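Local coordinates for subclass B3 metallo-beta-lactamase (Sphingobium indicum, PDB 7LUU), which binds two zinc ions and probably hydrolyses beta-lactam antibiotics, as a subclass B3 metallo-beta-lactamase, at residues A[59-64]-A[102-107]; A[122-127]-A[155-160]; A[200-205]-A[242-247]. One frame throughout, in Å; residues are numbered along the deposited sequence.

Contact 1: residues A[59-64]-A[102-107]; sequences LPPERV and LSNVRK
The ring of P61 rests against one flank of helix 98-107, in the angle between N104 and K107, one helical turn apart. Its CG lies 3.7 Å from the backbone O of N104 and 3.9 Å from CB of K107. On the neighbouring ring corner, CD of P61 lies 3.8 Å from OD1 of N104 and close to CD of the lysine. K107 runs across the proline at about a right angle: its CG is anti to the carbonyl carbon (chi1 -71°) and the chain beyond is extended, which sets CB and CD of the lysine against CG and CD of the ring and carries NZ toward the water beside L59.

Polar groups meet through water next to this apolar patch. Water 1 accepts from N of L59 and from ND2 of N104, the latter at 3.1 Å. Water 2 is 2.8 Å from O of L59 and 3.0 Å from OD1 of N104, and takes a weak bond from NZ of K107. ND2 of N104 also donates to the backbone O of V71, and its two bonds probably fix the flip of the buried amide. Farther out, R275 holds P60 O and E62 OE1. The contact joins the lead-in to edge strand 62-65 to a helix of the N-terminal half of the alpha-beta/beta-alpha metallo-beta-lactamase fold.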
loop_
_atom_site.group_PDB
_atom_site.type_symbol
_atom_site.label_atom_id
_atom_site.label_comp_id
_atom_site.label_asym_id
_atom_site.label_seq_id
_atom_site.Cartn_x
_atom_site.Cartn_y
_atom_site.Cartn_z
ATOM N N LEU A 59 -0.005 9.206 15.144
ATOM C CA LEU A 59 -1.278 8.725 15.695
ATOM C C LEU A 59 -0.984 7.565 16.628
ATOM O O LEU A 59 -0.104 6.748 16.336
ATOM C CB LEU A 59 -2.212 8.245 14.577
ATOM C CG LEU A 59 -2.742 9.330 13.617
ATOM C CD1 LEU A 59 -3.568 8.650 12.511
ATOM C CD2 LEU A 59 -3.613 10.417 14.381
ATOM N N PRO A 60 -1.734 7.398 17.710
ATOM C CA PRO A 60 -1.548 6.214 18.492
ATOM C C PRO A 60 -1.895 4.984 17.673
ATOM O O PRO A 60 -2.895 4.972 16.933
ATOM C CB PRO A 60 -2.549 6.384 19.653
ATOM C CG PRO A 60 -3.698 7.242 19.035
ATOM C CD PRO A 60 -2.912 8.216 18.132
ATOM N N PRO A 61 -1.138 3.919 17.793
ATOM C CA PRO A 61 -1.545 2.672 17.123
ATOM C C PRO A 61 -2.836 2.142 17.720
ATOM O O PRO A 61 -3.147 2.338 18.915
ATOM C CB PRO A 61 -0.347 1.722 17.350
ATOM C CG PRO A 61 0.342 2.310 18.591
ATOM C CD PRO A 61 0.101 3.787 18.578
ATOM N N GLU A 62 -3.657 1.546 16.848
ATOM C CA GLU A 62 -5.032 1.172 17.238
ATOM C C GLU A 62 -5.365 -0.174 16.619
ATOM O O GLU A 62 -4.912 -0.480 15.504
ATOM C CB GLU A 62 -6.076 2.210 16.767
ATOM C CG GLU A 62 -5.961 3.538 17.505
ATOM C CD GLU A 62 -6.971 4.593 17.090
ATOM O OE1 GLU A 62 -6.970 5.021 15.937
ATOM O OE2 GLU A 62 -7.751 5.026 17.980
ATOM N N ARG A 63 -6.155 -0.968 17.351
ATOM C CA ARG A 63 -6.740 -2.203 16.807
ATOM C C ARG A 63 -7.863 -1.820 15.856
ATOM O O ARG A 63 -8.669 -0.920 16.157
ATOM C CB ARG A 63 -7.300 -3.106 17.926
ATOM C CG ARG A 63 -7.955 -4.401 17.399
ATOM C CD ARG A 63 -8.872 -5.042 18.515
ATOM N NE ARG A 63 -8.139 -5.109 19.762
ATOM C CZ ARG A 63 -7.180 -5.979 20.013
ATOM N NH1 ARG A 63 -6.850 -6.883 19.110
ATOM N NH2 ARG A 63 -6.544 -5.961 21.188
ATOM N N VAL A 64 -7.885 -2.444 14.678
ATOM C CA VAL A 64 -8.963 -2.275 13.718
ATOM C C VAL A 64 -10.087 -3.220 14.088
ATOM O O VAL A 64 -11.213 -2.806 14.378
ATOM C CB VAL A 64 -8.465 -2.557 12.290
ATOM C CG1 VAL A 64 -9.572 -2.444 11.229
ATOM C CG2 VAL A 64 -7.406 -1.490 11.868
ATOM N N LEU A 102 8.274 0.723 13.944
ATOM C CA LEU A 102 8.669 -0.312 14.898
ATOM C C LEU A 102 8.297 0.121 16.323
ATOM O O LEU A 102 7.867 -0.704 17.133
ATOM C CB LEU A 102 10.180 -0.566 14.788
ATOM C CG LEU A 102 10.705 -1.122 13.450
ATOM C CD1 LEU A 102 12.250 -1.070 13.330
ATOM C CD2 LEU A 102 10.135 -2.484 13.256
ATOM N N SER A 103 8.472 1.398 16.643
ATOM C CA SER A 103 8.011 1.905 17.929
ATOM C C SER A 103 6.510 1.651 18.128
ATOM O O SER A 103 6.076 1.266 19.219
ATOM C CB SER A 103 8.329 3.402 18.042
ATOM O OG SER A 103 7.842 3.926 19.275
ATOM N N ASN A 104 5.700 1.931 17.093
ATOM C CA ASN A 104 4.264 1.712 17.203
ATOM C C ASN A 104 3.957 0.227 17.407
ATOM O O ASN A 104 3.025 -0.135 18.141
ATOM C CB ASN A 104 3.577 2.245 15.958
ATOM C CG ASN A 104 3.405 3.760 15.999
ATOM O OD1 ASN A 104 3.548 4.395 17.082
ATOM N ND2 ASN A 104 3.113 4.361 14.852
ATOM N N VAL A 105 4.709 -0.651 16.739
ATOM C CA VAL A 105 4.505 -2.093 16.912
ATOM C C VAL A 105 4.760 -2.469 18.380
ATOM O O VAL A 105 3.981 -3.198 19.010
ATOM C CB VAL A 105 5.460 -2.854 15.960
ATOM C CG1 VAL A 105 5.444 -4.331 16.232
ATOM C CG2 VAL A 105 5.011 -2.624 14.506
ATOM N N ARG A 106 5.828 -1.910 18.953
ATOM C CA ARG A 106 6.134 -2.152 20.360
ATOM C C ARG A 106 5.091 -1.570 21.301
ATOM O O ARG A 106 4.810 -2.154 22.375
ATOM C CB ARG A 106 7.522 -1.573 20.655
ATOM C CG ARG A 106 8.636 -2.444 20.077
ATOM C CD ARG A 106 9.995 -1.856 20.552
ATOM N NE ARG A 106 11.053 -2.636 19.957
ATOM C CZ ARG A 106 11.777 -2.208 18.929
ATOM N NH1 ARG A 106 12.706 -3.006 18.408
ATOM N NH2 ARG A 106 11.580 -0.976 18.453
ATOM N N LYS A 107 4.517 -0.403 20.958
ATOM C CA LYS A 107 3.511 0.194 21.838
ATOM C C LYS A 107 2.297 -0.700 21.982
ATOM O O LYS A 107 1.641 -0.700 23.030
ATOM C CB LYS A 107 3.066 1.535 21.282
ATOM C CG LYS A 107 4.065 2.628 21.370
ATOM C CD LYS A 107 3.542 3.890 20.648
ATOM C CE LYS A 107 4.517 5.055 20.943
ATOM N NZ LYS A 107 4.018 6.303 20.349
HETATM O O HOH W 1 2.206 7.314 14.337
HETATM O O HOH W 2 2.379 7.100 17.608
#

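Contact 2: residues A[122-127]-A[155-160]; sequences EPHYDH and GAHAKD. With ZN (zinc ion), chain B; ZN (zinc ion), chain C; SO4 (sulfate ion), chain D.
H157 makes the direct contact with the metal-binding segment, its imidazole meeting that of H124. G155, at the start of 155-160, is the first residue after the preceding helix to leave helical phi/psi, with positive phi. A156 follows, joined to P123 by water 4, which donates to both backbone oxygens: it lies 2.8 Å from O of A156 and 2.7 Å from O of P123, the proline at the centre of an inverse gamma turn.

At H157 the two rings meet obliquely, with centroids 5.2 Å apart and planes at 70°. ND1 of H157 is 3.8 Å from NE2 of H124, and the H124 nitrogen lies in the plane of the H157 ring, at its edge. Both nitrogens instead hydrogen-bond to OD2 of D161, a shared carboxylate that sets the two rings beside each other. H124 reaches its position with CG anti to the carbonyl carbon (chi1 -79°), which turns ND1 to the first zinc at 2.0 Å. D161 is thus a second-shell partner of a zinc ligand and would probably make the imidazole a stronger donor to the metal. E122 OE2 binds the same zinc at 1.9 Å, and H200 and water 5 complete the set. D126 OD2 and H127 NE2 hold the second zinc together with H267, waters 3 and 5 and one further ligand; water 5 spans the metals and donates to D126 OD1 at 2.6 Å.

Farther along, a salt bridge from D160 to R147 ties the end of the segment back to helix 146-154. The 155-160 loop runs past the 122-127 segment, which follows strand 115-119 and ends in the short helix 125-128, while W170 meets H157 edge-to-face.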
loop_
_atom_site.group_PDB
_atom_site.type_symbol
_atom_site.label_atom_id
_atom_site.label_comp_id
_atom_site.label_asym_id
_atom_site.label_seq_id
_atom_site.Cartn_x
_atom_site.Cartn_y
_atom_site.Cartn_z
ATOM N N GLU A 122 2.695 -0.676 -3.476
ATOM C CA GLU A 122 3.270 0.012 -4.648
ATOM C C GLU A 122 4.711 0.437 -4.409
ATOM O O GLU A 122 5.101 0.765 -3.261
ATOM C CB GLU A 122 2.454 1.255 -5.042
ATOM C CG GLU A 122 2.419 2.341 -3.886
ATOM C CD GLU A 122 1.843 3.662 -4.371
ATOM O OE1 GLU A 122 0.595 3.846 -4.206
ATOM O OE2 GLU A 122 2.597 4.516 -4.851
ATOM N N PRO A 123 5.505 0.522 -5.463
ATOM C CA PRO A 123 6.936 0.781 -5.304
ATOM C C PRO A 123 7.249 2.277 -5.473
ATOM O O PRO A 123 8.002 2.694 -6.356
ATOM C CB PRO A 123 7.552 -0.092 -6.413
ATOM C CG PRO A 123 6.554 0.033 -7.506
ATOM C CD PRO A 123 5.171 0.073 -6.850
ATOM N N HIS A 124 6.607 3.114 -4.637
ATOM C CA HIS A 124 6.893 4.530 -4.576
ATOM C C HIS A 124 7.378 4.835 -3.167
ATOM O O HIS A 124 7.039 4.102 -2.208
ATOM C CB HIS A 124 5.639 5.346 -4.841
ATOM C CG HIS A 124 5.289 5.452 -6.288
ATOM N ND1 HIS A 124 4.123 6.049 -6.711
ATOM C CD2 HIS A 124 5.970 5.080 -7.407
ATOM C CE1 HIS A 124 4.106 6.043 -8.053
ATOM N NE2 HIS A 124 5.211 5.470 -8.499
ATOM N N TYR A 125 8.211 5.884 -3.043
ATOM C CA TYR A 125 8.912 6.029 -1.764
ATOM C C TYR A 125 8.009 6.400 -0.573
ATOM O O TYR A 125 8.447 6.226 0.575
ATOM C CB TYR A 125 10.070 7.049 -1.948
ATOM C CG TYR A 125 9.640 8.501 -2.110
ATOM C CD1 TYR A 125 9.178 9.218 -1.016
ATOM C CD2 TYR A 125 9.731 9.157 -3.341
ATOM C CE1 TYR A 125 8.822 10.514 -1.113
ATOM C CE2 TYR A 125 9.393 10.490 -3.449
ATOM C CZ TYR A 125 8.912 11.149 -2.338
ATOM O OH TYR A 125 8.557 12.483 -2.425
ATOM N N ASP A 126 6.759 6.865 -0.800
ATOM C CA ASP A 126 5.907 7.173 0.346
ATOM C C ASP A 126 5.189 5.934 0.864
ATOM O O ASP A 126 4.525 6.013 1.898
ATOM C CB ASP A 126 4.875 8.294 0.013
ATOM C CG ASP A 126 4.022 7.996 -1.250
ATOM O OD1 ASP A 126 4.530 7.408 -2.237
ATOM O OD2 ASP A 126 2.838 8.415 -1.264
ATOM N N HIS A 127 5.334 4.766 0.196
ATOM C CA HIS A 127 4.793 3.514 0.717
ATOM C C HIS A 127 5.839 2.453 0.853
ATOM O O HIS A 127 5.731 1.597 1.719
ATOM C CB HIS A 127 3.645 2.978 -0.205
ATOM C CG HIS A 127 2.645 4.047 -0.539
ATOM N ND1 HIS A 127 1.581 4.325 0.297
ATOM C CD2 HIS A 127 2.603 4.968 -1.523
ATOM C CE1 HIS A 127 0.911 5.379 -0.177
ATOM N NE2 HIS A 127 1.509 5.777 -1.284
ATOM N N GLY A 155 14.328 0.422 -6.437
ATOM C CA GLY A 155 14.208 1.666 -5.663
ATOM C C GLY A 155 14.157 2.889 -6.555
ATOM O O GLY A 155 14.702 3.950 -6.194
ATOM N N ALA A 156 13.485 2.774 -7.700
ATOM C CA ALA A 156 13.395 3.865 -8.663
ATOM C C ALA A 156 12.181 3.612 -9.557
ATOM O O ALA A 156 11.679 2.482 -9.617
ATOM C CB ALA A 156 14.656 3.963 -9.534
ATOM N N HIS A 157 11.750 4.648 -10.257
ATOM C CA HIS A 157 10.571 4.524 -11.129
ATOM C C HIS A 157 10.831 3.668 -12.356
ATOM O O HIS A 157 11.824 3.866 -13.084
ATOM C CB HIS A 157 10.116 5.918 -11.666
ATOM C CG HIS A 157 9.646 6.874 -10.596
ATOM N ND1 HIS A 157 8.414 6.777 -9.986
ATOM C CD2 HIS A 157 10.266 7.938 -10.028
ATOM C CE1 HIS A 157 8.259 7.782 -9.127
ATOM N NE2 HIS A 157 9.365 8.502 -9.138
ATOM N N ALA A 158 9.857 2.785 -12.673
ATOM C CA ALA A 158 9.887 2.055 -13.932
ATOM C C ALA A 158 9.536 2.984 -15.106
ATOM O O ALA A 158 8.868 4.008 -14.938
ATOM C CB ALA A 158 8.864 0.924 -13.880
ATOM N N LYS A 159 9.958 2.576 -16.315
ATOM C CA LYS A 159 9.743 3.434 -17.487
ATOM C C LYS A 159 8.272 3.690 -17.779
ATOM O O LYS A 159 7.940 4.768 -18.320
ATOM C CB LYS A 159 10.432 2.823 -18.712
ATOM C CG LYS A 159 11.990 2.999 -18.633
ATOM C CD LYS A 159 12.671 2.345 -19.821
ATOM C CE LYS A 159 14.185 2.349 -19.643
ATOM N NZ LYS A 159 14.831 1.899 -20.914
ATOM N N ASP A 160 7.373 2.729 -17.479
ATOM C CA ASP A 160 5.952 2.942 -17.737
ATOM C C ASP A 160 5.203 3.497 -16.539
ATOM O O ASP A 160 3.987 3.559 -16.578
ATOM C CB ASP A 160 5.244 1.659 -18.224
ATOM C CG ASP A 160 5.245 0.515 -17.219
ATOM O OD1 ASP A 160 5.745 0.644 -16.045
ATOM O OD2 ASP A 160 4.712 -0.558 -17.617
HETATM ZN ZN ZN B . 2.449 6.274 -5.585
HETATM ZN ZN ZN C . 1.242 7.514 -2.264
HETATM S S SO4 D . 8.906 13.851 -5.888
HETATM O O1 SO4 D . 9.903 14.384 -6.813
HETATM O O2 SO4 D . 7.668 14.632 -5.936
HETATM O O3 SO4 D . 8.612 12.482 -6.329
HETATM O O4 SO4 D . 9.434 13.870 -4.513
HETATM O O HOH W 3 -0.153 6.737 -3.582
HETATM O O HOH W 4 9.100 1.800 -8.703
HETATM O O HOH W 5 2.637 7.412 -4.034
#

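Contact 3: residues A[200-205]-A[242-247]; sequences HTMGSM and APIVKG. With ZN (zinc ion), chain B.
M202 and I244 form the tight part of this contact, sulfur against methyl: SD of M202 is 3.5 Å from CD1 of I244, and CG of the methionine packs on the same methyl at 3.7 Å. The methionine is folded rather than extended. Bends at chi2 (-54°) and chi3 (-63°) curl its thioether around the isoleucine tip and bring it over the first turn of helix 242-257. There SD lies 3.6 Å from the backbone O of P243, an oxygen already taking the helical bond from N of G247. I244 is buried; its CG1 is anti to the carbonyl carbon (chi1 -79°), and a further bend at chi2 leaves CD1 at the 200-205 loop, where it also comes within 4.0 Å of the carbonyl C of T201. I244 also touches Y234.

The packing thins toward P243, an exposed residue. Here CE of M202 reaches CB of the proline at 3.9 Å, a wider gap than the one between sulfur and isoleucine methyl. M202 is partly exposed, and D160 packs against its CG.

M202 is the second residue of a type I beta turn from T201 to S204, closed by a weak bond from N of S204 to O of T201. CB of T201 points away from the helix, and its side chain touches H124. Just before the turn, H200 binds the first zinc through NE2 at 2.0 Å, and its ND1 is hydrogen-bonded to O of N227; the metal and this carbonyl together hold the ring's rotation. The contact therefore packs the turn after a zinc histidine against the start of helix 242-257, next to the dinuclear zinc site of the metallo-beta-lactamase fold.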
loop_
_atom_site.group_PDB
_atom_site.type_symbol
_atom_site.label_atom_id
_atom_site.label_comp_id
_atom_site.label_asym_id
_atom_site.label_seq_id
_atom_site.Cartn_x
_atom_site.Cartn_y
_atom_site.Cartn_z
ATOM N N HIS A 200 -2.377 3.332 -10.771
ATOM C CA HIS A 200 -1.439 4.313 -10.227
ATOM C C HIS A 200 -0.026 3.957 -10.652
ATOM O O HIS A 200 0.769 4.836 -11.067
ATOM C CB HIS A 200 -1.622 4.321 -8.702
ATOM C CG HIS A 200 -0.707 5.266 -7.989
ATOM N ND1 HIS A 200 -0.893 6.637 -7.992
ATOM C CD2 HIS A 200 0.419 5.027 -7.270
ATOM C CE1 HIS A 200 0.095 7.208 -7.303
ATOM N NE2 HIS A 200 0.884 6.251 -6.842
ATOM N N THR A 201 0.292 2.658 -10.564
ATOM C CA THR A 201 1.455 2.057 -11.236
ATOM C C THR A 201 0.997 0.716 -11.765
ATOM O O THR A 201 -0.062 0.214 -11.389
ATOM C CB THR A 201 2.649 1.834 -10.299
ATOM O OG1 THR A 201 2.361 0.790 -9.357
ATOM C CG2 THR A 201 3.029 3.109 -9.511
ATOM N N MET A 202 1.828 0.100 -12.608
ATOM C CA MET A 202 1.378 -1.187 -13.159
ATOM C C MET A 202 1.362 -2.332 -12.145
ATOM O O MET A 202 0.586 -3.287 -12.319
ATOM C CB MET A 202 2.238 -1.567 -14.361
ATOM C CG MET A 202 1.842 -0.852 -15.670
ATOM S SD MET A 202 0.126 -1.000 -16.167
ATOM C CE MET A 202 0.016 -2.799 -16.434
ATOM N N GLY A 203 2.192 -2.269 -11.121
ATOM C CA GLY A 203 2.322 -3.302 -10.116
ATOM C C GLY A 203 1.584 -3.002 -8.833
ATOM O O GLY A 203 1.778 -3.735 -7.850
ATOM N N SER A 204 0.751 -1.965 -8.808
ATOM C CA SER A 204 -0.002 -1.684 -7.587
ATOM C C SER A 204 -0.860 -2.886 -7.189
ATOM O O SER A 204 -1.475 -3.556 -8.052
ATOM C CB SER A 204 -0.898 -0.460 -7.800
ATOM O OG SER A 204 -0.071 0.731 -7.911
ATOM N N MET A 205 -0.960 -3.110 -5.871
ATOM C CA MET A 205 -1.574 -4.359 -5.404
ATOM C C MET A 205 -2.325 -4.092 -4.111
ATOM O O MET A 205 -1.844 -3.358 -3.244
ATOM C CB MET A 205 -0.503 -5.453 -5.191
ATOM C CG MET A 205 -1.134 -6.827 -4.709
ATOM S SD MET A 205 -0.010 -8.190 -5.208
ATOM C CE MET A 205 -0.787 -8.616 -6.783
ATOM N N ALA A 242 -2.011 2.631 -22.606
ATOM C CA ALA A 242 -3.239 1.823 -22.540
ATOM C C ALA A 242 -3.181 0.758 -21.466
ATOM O O ALA A 242 -4.221 0.531 -20.814
ATOM C CB ALA A 242 -3.534 1.210 -23.926
ATOM N N PRO A 243 -2.037 0.098 -21.189
ATOM C CA PRO A 243 -2.008 -0.862 -20.054
ATOM C C PRO A 243 -2.370 -0.234 -18.743
ATOM O O PRO A 243 -2.988 -0.927 -17.912
ATOM C CB PRO A 243 -0.574 -1.399 -20.065
ATOM C CG PRO A 243 -0.158 -1.252 -21.550
ATOM C CD PRO A 243 -0.789 0.073 -21.957
ATOM N N ILE A 244 -1.993 1.037 -18.529
ATOM C CA ILE A 244 -2.327 1.740 -17.276
ATOM C C ILE A 244 -3.836 2.006 -17.207
ATOM O O ILE A 244 -4.472 1.800 -16.167
ATOM C CB ILE A 244 -1.495 3.048 -17.182
ATOM C CG1 ILE A 244 -0.051 2.793 -16.735
ATOM C CG2 ILE A 244 -2.154 4.137 -16.286
ATOM C CD1 ILE A 244 0.092 2.391 -15.229
ATOM N N VAL A 245 -4.433 2.475 -18.313
ATOM C CA VAL A 245 -5.856 2.785 -18.330
ATOM C C VAL A 245 -6.703 1.511 -18.259
ATOM O O VAL A 245 -7.678 1.450 -17.508
ATOM C CB VAL A 245 -6.189 3.611 -19.573
ATOM C CG1 VAL A 245 -7.710 3.724 -19.688
ATOM C CG2 VAL A 245 -5.528 5.018 -19.391
ATOM N N LYS A 246 -6.349 0.481 -19.036
ATOM C CA LYS A 246 -7.043 -0.798 -18.890
ATOM C C LYS A 246 -6.834 -1.339 -17.487
ATOM O O LYS A 246 -7.703 -2.044 -16.947
ATOM C CB LYS A 246 -6.494 -1.786 -19.916
ATOM C CG LYS A 246 -6.965 -1.468 -21.355
ATOM C CD LYS A 246 -8.360 -0.827 -21.336
ATOM C CE LYS A 246 -8.913 -0.321 -22.697
ATOM N NZ LYS A 246 -10.339 -0.779 -22.932
ATOM N N GLY A 247 -5.669 -1.018 -16.909
ATOM C CA GLY A 247 -5.397 -1.412 -15.526
ATOM C C GLY A 247 -6.387 -0.806 -14.555
ATOM O O GLY A 247 -6.989 -1.518 -13.730
HETATM ZN ZN ZN B . 2.449 6.274 -5.585
HETATM O O HOH W 5 2.637 7.412 -4.034
#

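From the N terminus, contact 1 comes first and closes a loop that carries strands 68-70, 79-82 and 87-90, tying the edge of the seven-stranded sheet to helix 98-107. Contact 2 then opens after strand 115-119 and closes over helices 131-138 and 146-154, with strand 141-144 between them. Contact 3 follows, enclosing strands 205-213 and 216-223 of the six-stranded sheet. The three are in series, neither nested nor crossed. Contact 1 lies apart, its centre about 26 Å from that of contact 2 and 32 Å from that of contact 3. Contacts 2 and 3 touch, bringing loops of the two sheets together at a shared zinc.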